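Local coordinates for esterase (PDB 7ATL), which hydrolyses carboxylic esters as a family VIII carboxylesterase and also has promiscuous acyltransferase activity, transferring acyl groups to acceptors other than water, at residues E22-G27 / P373-D378; V30-A33 / I39-N42; G45-D48 / P54-R57. All blocks are in the same frame, centred on the assembly; numbering follows the deposited sequence.

Interaction 1: E22-G27 / P373-D378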
loop_
_atom_site.group_PDB
_atom_site.type_symbol
_atom_site.label_atom_id
_atom_site.label_comp_id
_atom_site.label_asym_id
_atom_site.label_seq_id
_atom_site.Cartn_x
_atom_site.Cartn_y
_atom_site.Cartn_z
ATOM N N GLU A 22 -12.926 18.031 14.192
ATOM C CA GLU A 22 -12.221 17.494 15.385
ATOM C C GLU A 22 -10.694 17.648 15.209
ATOM O O GLU A 22 -9.971 17.291 16.162
ATOM C CB GLU A 22 -12.669 16.050 15.644
ATOM C CG GLU A 22 -14.111 15.940 16.118
ATOM C CD GLU A 22 -14.560 14.561 16.579
ATOM O OE1 GLU A 22 -13.688 13.680 16.789
ATOM O OE2 GLU A 22 -15.785 14.362 16.718
ATOM N N GLY A 23 -10.221 18.170 14.057
ATOM C CA GLY A 23 -8.795 18.244 13.656
ATOM C C GLY A 23 -8.098 16.879 13.675
ATOM O O GLY A 23 -6.908 16.813 14.066
ATOM N N ARG A 24 -8.812 15.810 13.300
ATOM C CA ARG A 24 -8.275 14.425 13.209
ATOM C C ARG A 24 -7.740 14.227 11.785
ATOM O O ARG A 24 -6.714 13.571 11.626
ATOM C CB ARG A 24 -9.358 13.398 13.561
ATOM C CG ARG A 24 -9.431 13.007 15.033
ATOM C CD ARG A 24 -10.813 12.465 15.389
ATOM N NE ARG A 24 -11.220 11.346 14.543
ATOM C CZ ARG A 24 -12.368 11.215 13.869
ATOM N NH1 ARG A 24 -13.332 12.122 13.924
ATOM N NH2 ARG A 24 -12.560 10.129 13.141
ATOM N N ILE A 25 -8.418 14.818 10.806
ATOM C CA ILE A 25 -8.102 14.780 9.351
ATOM C C ILE A 25 -8.048 16.226 8.855
ATOM O O ILE A 25 -8.883 17.041 9.288
ATOM C CB ILE A 25 -9.174 13.961 8.600
ATOM C CG1 ILE A 25 -9.205 12.518 9.098
ATOM C CG2 ILE A 25 -8.996 14.015 7.088
ATOM C CD1 ILE A 25 -7.869 11.795 8.963
ATOM N N VAL A 26 -7.109 16.519 7.970
ATOM C CA VAL A 26 -6.926 17.856 7.352
ATOM C C VAL A 26 -7.735 17.901 6.055
ATOM O O VAL A 26 -8.453 18.925 5.819
ATOM C CB VAL A 26 -5.426 18.111 7.134
ATOM C CG1 VAL A 26 -5.164 19.362 6.299
ATOM C CG2 VAL A 26 -4.709 18.169 8.477
ATOM N N GLY A 27 -7.602 16.844 5.251
ATOM C CA GLY A 27 -8.298 16.657 3.963
ATOM C C GLY A 27 -8.339 15.191 3.551
ATOM O O GLY A 27 -7.465 14.394 3.981
ATOM N N PRO A 373 -10.705 5.580 9.057
ATOM C CA PRO A 373 -10.945 4.512 8.086
ATOM C C PRO A 373 -12.099 3.591 8.510
ATOM O O PRO A 373 -12.838 3.177 7.636
ATOM C CB PRO A 373 -9.615 3.739 8.015
ATOM C CG PRO A 373 -8.834 4.173 9.238
ATOM C CD PRO A 373 -9.317 5.572 9.542
ATOM N N LEU A 374 -12.242 3.337 9.823
ATOM C CA LEU A 374 -13.273 2.420 10.384
ATOM C C LEU A 374 -14.662 3.064 10.331
ATOM O O LEU A 374 -15.645 2.341 10.013
ATOM C CB LEU A 374 -12.905 2.045 11.820
ATOM C CG LEU A 374 -11.596 1.268 11.999
ATOM C CD1 LEU A 374 -11.565 0.560 13.356
ATOM C CD2 LEU A 374 -11.382 0.282 10.850
ATOM N N GLN A 375 -14.754 4.355 10.643
ATOM C CA GLN A 375 -16.040 5.087 10.653
ATOM C C GLN A 375 -16.503 5.250 9.212
ATOM O O GLN A 375 -17.724 5.233 8.992
ATOM C CB GLN A 375 -15.917 6.468 11.282
ATOM C CG GLN A 375 -15.670 6.446 12.779
ATOM C CD GLN A 375 -15.071 7.769 13.181
ATOM O OE1 GLN A 375 -14.454 8.476 12.377
ATOM N NE2 GLN A 375 -15.243 8.115 14.440
ATOM N N ILE A 376 -15.572 5.425 8.272
ATOM C CA ILE A 376 -15.922 5.418 6.826
ATOM C C ILE A 376 -16.489 4.033 6.492
ATOM O O ILE A 376 -17.599 3.966 5.919
ATOM C CB ILE A 376 -14.724 5.777 5.938
ATOM C CG1 ILE A 376 -14.298 7.235 6.149
ATOM C CG2 ILE A 376 -15.056 5.478 4.476
ATOM C CD1 ILE A 376 -15.216 8.252 5.487
ATOM N N ARG A 377 -15.760 2.983 6.877
ATOM C CA ARG A 377 -16.135 1.571 6.642
ATOM C C ARG A 377 -17.590 1.404 7.096
ATOM O O ARG A 377 -18.448 1.010 6.273
ATOM C CB ARG A 377 -15.170 0.643 7.387
ATOM C CG ARG A 377 -15.597 -0.820 7.375
ATOM C CD ARG A 377 -14.988 -1.656 8.483
ATOM N NE ARG A 377 -15.411 -1.242 9.808
ATOM C CZ ARG A 377 -15.015 -1.806 10.949
ATOM N NH1 ARG A 377 -14.177 -2.831 10.950
ATOM N NH2 ARG A 377 -15.471 -1.327 12.093
ATOM N N ASP A 378 -17.850 1.745 8.352
ATOM C CA ASP A 378 -19.195 1.704 8.984
ATOM C C ASP A 378 -20.215 2.529 8.165
ATOM O O ASP A 378 -21.329 2.021 7.912
ATOM C CB ASP A 378 -19.065 2.120 10.450
ATOM C CG ASP A 378 -18.393 1.053 11.291
ATOM O OD1 ASP A 378 -17.880 0.073 10.695
ATOM O OD2 ASP A 378 -18.416 1.189 12.516
#
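R24 and Q375 meet through a single polar pair: NH2 of R24 approaches OE1 of Q375 to 2.6 Å. The bond is weak because it is bent, the N-H...O angle being only 129°. No other residues touch across the two segments, which bury just 71 Å² between them. The two side chains come from opposite directions, and the amide oxygen lies at the edge of the guanidinium, near its plane. The amide itself is turned almost perpendicular to that plane (86°), so the flat groups do not stack, and Q375 NE2 stays farther back, 3.6 Å from R24 NH2. Q375 projects from helix 372-381 with CG anti to its carbonyl carbon and the chain extended beyond, which carries the amide away from the helix body to the arginine. R24 is bent at chi3 (55°), and its nitrogens serve different partners. NH1 forms a longer salt bridge to E22 OE1, at 3.3 Å, with the nitrogen standing above the carboxylate plane and the oxygen tilted out of the guanidinium plane, while NE pairs with E366. Two acids thus share the arginine with one neutral amide, an arrangement that would tend to keep its charge compensated even with R371 close by. Between E22 and R24, G23 takes positive phi and closes helix 3-21 in a Schellman motif, consistent with the two side chains coming together. Q375 also touches V15, and I376 touches S16. This single polar contact at the surface ties the loop after helix 3-21 to the C-terminal helix 372-381; the two helices lie together against one face of the antiparallel sheet, as in the serine beta-lactamase fold.

Interaction 2: V30-A33 / I39-N42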
loop_
_atom_site.group_PDB
_atom_site.type_symbol
_atom_site.label_atom_id
_atom_site.label_comp_id
_atom_site.label_asym_id
_atom_site.label_seq_id
_atom_site.Cartn_x
_atom_site.Cartn_y
_atom_site.Cartn_z
ATOM N N VAL A 30 -12.580 10.429 -0.784
ATOM C CA VAL A 30 -13.233 9.110 -0.539
ATOM C C VAL A 30 -14.126 8.753 -1.738
ATOM O O VAL A 30 -15.018 9.546 -2.061
ATOM C CB VAL A 30 -14.053 9.125 0.761
ATOM C CG1 VAL A 30 -14.870 7.856 0.904
ATOM C CG2 VAL A 30 -13.187 9.348 1.991
ATOM N N LEU A 31 -13.893 7.593 -2.346
ATOM C CA LEU A 31 -14.647 7.057 -3.514
ATOM C C LEU A 31 -15.285 5.704 -3.136
ATOM O O LEU A 31 -14.613 4.852 -2.486
ATOM C CB LEU A 31 -13.689 6.887 -4.693
ATOM C CG LEU A 31 -12.910 8.125 -5.146
ATOM C CD1 LEU A 31 -12.110 7.832 -6.416
ATOM C CD2 LEU A 31 -13.811 9.322 -5.387
ATOM N N ILE A 32 -16.549 5.493 -3.498
ATOM C CA ILE A 32 -17.251 4.195 -3.293
ATOM C C ILE A 32 -17.925 3.792 -4.605
ATOM O O ILE A 32 -18.650 4.634 -5.187
ATOM C CB ILE A 32 -18.259 4.266 -2.135
ATOM C CG1 ILE A 32 -17.591 4.721 -0.841
ATOM C CG2 ILE A 32 -18.975 2.932 -1.976
ATOM C CD1 ILE A 32 -18.517 5.481 0.066
ATOM N N ALA A 33 -17.672 2.555 -5.037
ATOM C CA ALA A 33 -18.311 1.898 -6.194
ATOM C C ALA A 33 -19.159 0.736 -5.679
ATOM O O ALA A 33 -18.762 0.111 -4.671
ATOM C CB ALA A 33 -17.252 1.420 -7.157
ATOM N N ILE A 39 -20.863 5.250 -6.775
ATOM C CA ILE A 39 -22.099 5.690 -6.063
ATOM C C ILE A 39 -21.785 6.876 -5.135
ATOM O O ILE A 39 -22.721 7.576 -4.766
ATOM C CB ILE A 39 -22.755 4.521 -5.300
ATOM C CG1 ILE A 39 -21.866 4.003 -4.166
ATOM C CG2 ILE A 39 -23.139 3.392 -6.244
ATOM C CD1 ILE A 39 -22.589 3.176 -3.131
ATOM N N TYR A 40 -20.530 7.110 -4.756
ATOM C CA TYR A 40 -20.124 8.263 -3.907
ATOM C C TYR A 40 -18.686 8.693 -4.245
ATOM O O TYR A 40 -17.799 7.824 -4.316
ATOM C CB TYR A 40 -20.256 7.902 -2.425
ATOM C CG TYR A 40 -19.790 8.974 -1.473
ATOM C CD1 TYR A 40 -20.654 9.962 -1.037
ATOM C CD2 TYR A 40 -18.481 9.015 -1.005
ATOM C CE1 TYR A 40 -20.248 10.948 -0.147
ATOM C CE2 TYR A 40 -18.049 10.003 -0.123
ATOM C CZ TYR A 40 -18.941 10.975 0.308
ATOM O OH TYR A 40 -18.559 11.955 1.174
ATOM N N ALA A 41 -18.468 10.003 -4.428
ATOM C CA ALA A 41 -17.152 10.632 -4.702
ATOM C C ALA A 41 -17.072 11.979 -3.986
ATOM O O ALA A 41 -17.878 12.842 -4.321
ATOM C CB ALA A 41 -16.963 10.840 -6.185
ATOM N N ASN A 42 -16.118 12.187 -3.079
ATOM C CA ASN A 42 -16.077 13.463 -2.321
ATOM C C ASN A 42 -14.665 13.831 -1.867
ATOM O O ASN A 42 -14.038 13.023 -1.181
ATOM C CB ASN A 42 -17.030 13.415 -1.130
ATOM C CG ASN A 42 -17.346 14.806 -0.636
ATOM O OD1 ASN A 42 -17.505 15.729 -1.434
ATOM N ND2 ASN A 42 -17.396 14.964 0.672
#
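V30-A33 and I39-N42 are the two arms of a beta hairpin at the edge of the antiparallel sheet, and the paired residues V30-N42, L31-A41 and I32-Y40 sort their side chains onto its two faces. On one face Y40 is the large bump. Its CG is anti to the backbone N (chi1 177°), which lays the ring back across the neighbouring strand. There I32 CD1 meets the ring at a slant, 3.7 Å from Y40 CD2, and V30 CG1 touches Y40 CE2 at 4.0 Å. L8, A9 and V12 of helix 3-21 also pack on this ring. I39 wraps the end of the patch, its CG1 set between the backbone N and carbonyl carbon and touching I32 CG2 at 3.8 Å. On the other face the relief is lower: L31 leans its CD2 over the small methyl of A41, 3.6 Å from CB, while A271 and L275 of helix 271-283 pack against the leucine. V30 and N42 form a hydrogen-bonded pair with V30 N 3.0 Å from N42 O. Toward the turn the pairing breaks into a classic beta bulge, where I32 O accepts two backbone bonds, from I39 N at 2.8 Å and Y40 N at 3.1 Å.

Interaction 3: G45-D48 / P54-R57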
loop_
_atom_site.group_PDB
_atom_site.type_symbol
_atom_site.label_atom_id
_atom_site.label_comp_id
_atom_site.label_asym_id
_atom_site.label_seq_id
_atom_site.Cartn_x
_atom_site.Cartn_y
_atom_site.Cartn_z
ATOM N N GLY A 45 -12.104 19.168 3.051
ATOM C CA GLY A 45 -11.005 19.876 3.730
ATOM C C GLY A 45 -9.949 20.356 2.742
ATOM O O GLY A 45 -10.271 20.538 1.553
ATOM N N TYR A 46 -8.704 20.485 3.202
ATOM C CA TYR A 46 -7.601 21.146 2.450
ATOM C C TYR A 46 -6.533 20.134 1.993
ATOM O O TYR A 46 -6.151 19.218 2.729
ATOM C CB TYR A 46 -6.981 22.257 3.306
ATOM C CG TYR A 46 -7.892 23.397 3.723
ATOM C CD1 TYR A 46 -8.403 24.293 2.790
ATOM C CD2 TYR A 46 -8.181 23.633 5.063
ATOM C CE1 TYR A 46 -9.208 25.357 3.166
ATOM C CE2 TYR A 46 -8.983 24.691 5.457
ATOM C CZ TYR A 46 -9.498 25.550 4.502
ATOM O OH TYR A 46 -10.265 26.605 4.884
ATOM N N ALA A 47 -6.062 20.311 0.766
ATOM C CA ALA A 47 -4.807 19.735 0.245
ATOM C C ALA A 47 -3.672 20.310 1.085
ATOM O O ALA A 47 -2.830 19.516 1.539
ATOM C CB ALA A 47 -4.621 20.084 -1.214
ATOM N N ASP A 48 -3.684 21.643 1.255
ATOM C CA ASP A 48 -2.781 22.429 2.137
ATOM C C ASP A 48 -3.611 23.397 3.005
ATOM O O ASP A 48 -4.229 24.316 2.445
ATOM C CB ASP A 48 -1.727 23.157 1.299
ATOM C CG ASP A 48 -0.581 23.675 2.152
ATOM O OD1 ASP A 48 -0.821 24.542 3.028
ATOM O OD2 ASP A 48 0.530 23.173 1.976
ATOM N N PRO A 54 -8.226 24.145 -1.219
ATOM C CA PRO A 54 -9.229 23.111 -0.983
ATOM C C PRO A 54 -8.752 21.789 -1.605
ATOM O O PRO A 54 -8.152 21.788 -2.703
ATOM C CB PRO A 54 -10.482 23.677 -1.672
ATOM C CG PRO A 54 -9.914 24.516 -2.793
ATOM C CD PRO A 54 -8.703 25.173 -2.160
ATOM N N MET A 55 -8.997 20.695 -0.889
ATOM C CA MET A 55 -8.844 19.323 -1.440
ATOM C C MET A 55 -9.847 19.173 -2.587
ATOM O O MET A 55 -11.006 19.579 -2.396
ATOM C CB MET A 55 -9.123 18.257 -0.372
ATOM C CG MET A 55 -8.780 16.824 -0.835
ATOM S SD MET A 55 -7.001 16.460 -0.956
ATOM C CE MET A 55 -6.675 16.178 0.785
ATOM N N VAL A 56 -9.404 18.659 -3.726
ATOM C CA VAL A 56 -10.272 18.323 -4.877
ATOM C C VAL A 56 -10.089 16.825 -5.195
ATOM O O VAL A 56 -9.122 16.195 -4.695
ATOM C CB VAL A 56 -9.985 19.233 -6.096
ATOM C CG1 VAL A 56 -10.193 20.714 -5.778
ATOM C CG2 VAL A 56 -8.614 18.996 -6.707
ATOM N N ARG A 57 -10.997 16.269 -6.007
ATOM C CA ARG A 57 -11.066 14.828 -6.337
ATOM C C ARG A 57 -9.769 14.400 -7.030
ATOM O O ARG A 57 -9.293 13.278 -6.752
ATOM C CB ARG A 57 -12.291 14.578 -7.216
ATOM C CG ARG A 57 -12.596 13.104 -7.437
ATOM C CD ARG A 57 -13.702 12.912 -8.447
ATOM N NE ARG A 57 -13.840 11.518 -8.835
ATOM C CZ ARG A 57 -14.986 10.924 -9.143
ATOM N NH1 ARG A 57 -16.130 11.591 -9.095
ATOM N NH2 ARG A 57 -14.999 9.647 -9.476
#
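M55 makes the tight half of this contact with G45, Y46 and A47. Its backbone N gives the hydrogen bond across the two segments, 2.8 Å to G45 O; the bond is fairly straight (159°) and arrives in the carbonyl plane on a lone pair. The same oxygen lies 3.2 Å from M55 CB, so one carbonyl meets both the amide and the root of the side chain. The thioether then doubles back through bends at chi2 (72°) and chi3 (79°), bringing CE to 3.6 Å from Y46 O and SD to 4.3 Å from A47 CB. V29, A43 and N362 also touch this buried methionine. The other half is looser and faces solvent. Y46 and P54 form a non-hydrogen-bonded antiparallel pair whose side chains diverge. The tyrosine offers just its ring edge, with CD1 4.0 Å from P54 N, and the proline is exposed. Beyond them D48 turns to other partners, T219 and the backbone N of Q51. A47 and D48 both face the residue that precedes P54, so the arrangement is that of a short, irregular antiparallel pairing interrupted by a classic beta bulge.

Overall arrangement
All three contacts lie on the same side of the chain's centre, yet their chemistry follows their depth. Interaction 1 is a small polar contact at the surface, interaction 2 is largely buried and combines backbone pairing with apolar side chains, and interaction 3 is mixed, with a buried methionine and an exposed proline. They touch one another: I376 of helix 372-381 packs on V30 of the hairpin, and the loop 22-27 probably bonds to interaction 3 from V26 O to Y46 N (3.1 Å). R57 of segment 54-57 packs against L31 and A41 of the hairpin and forms a salt bridge with D272. Along the chain, both local contacts are nested within the loop that interaction 1 closes.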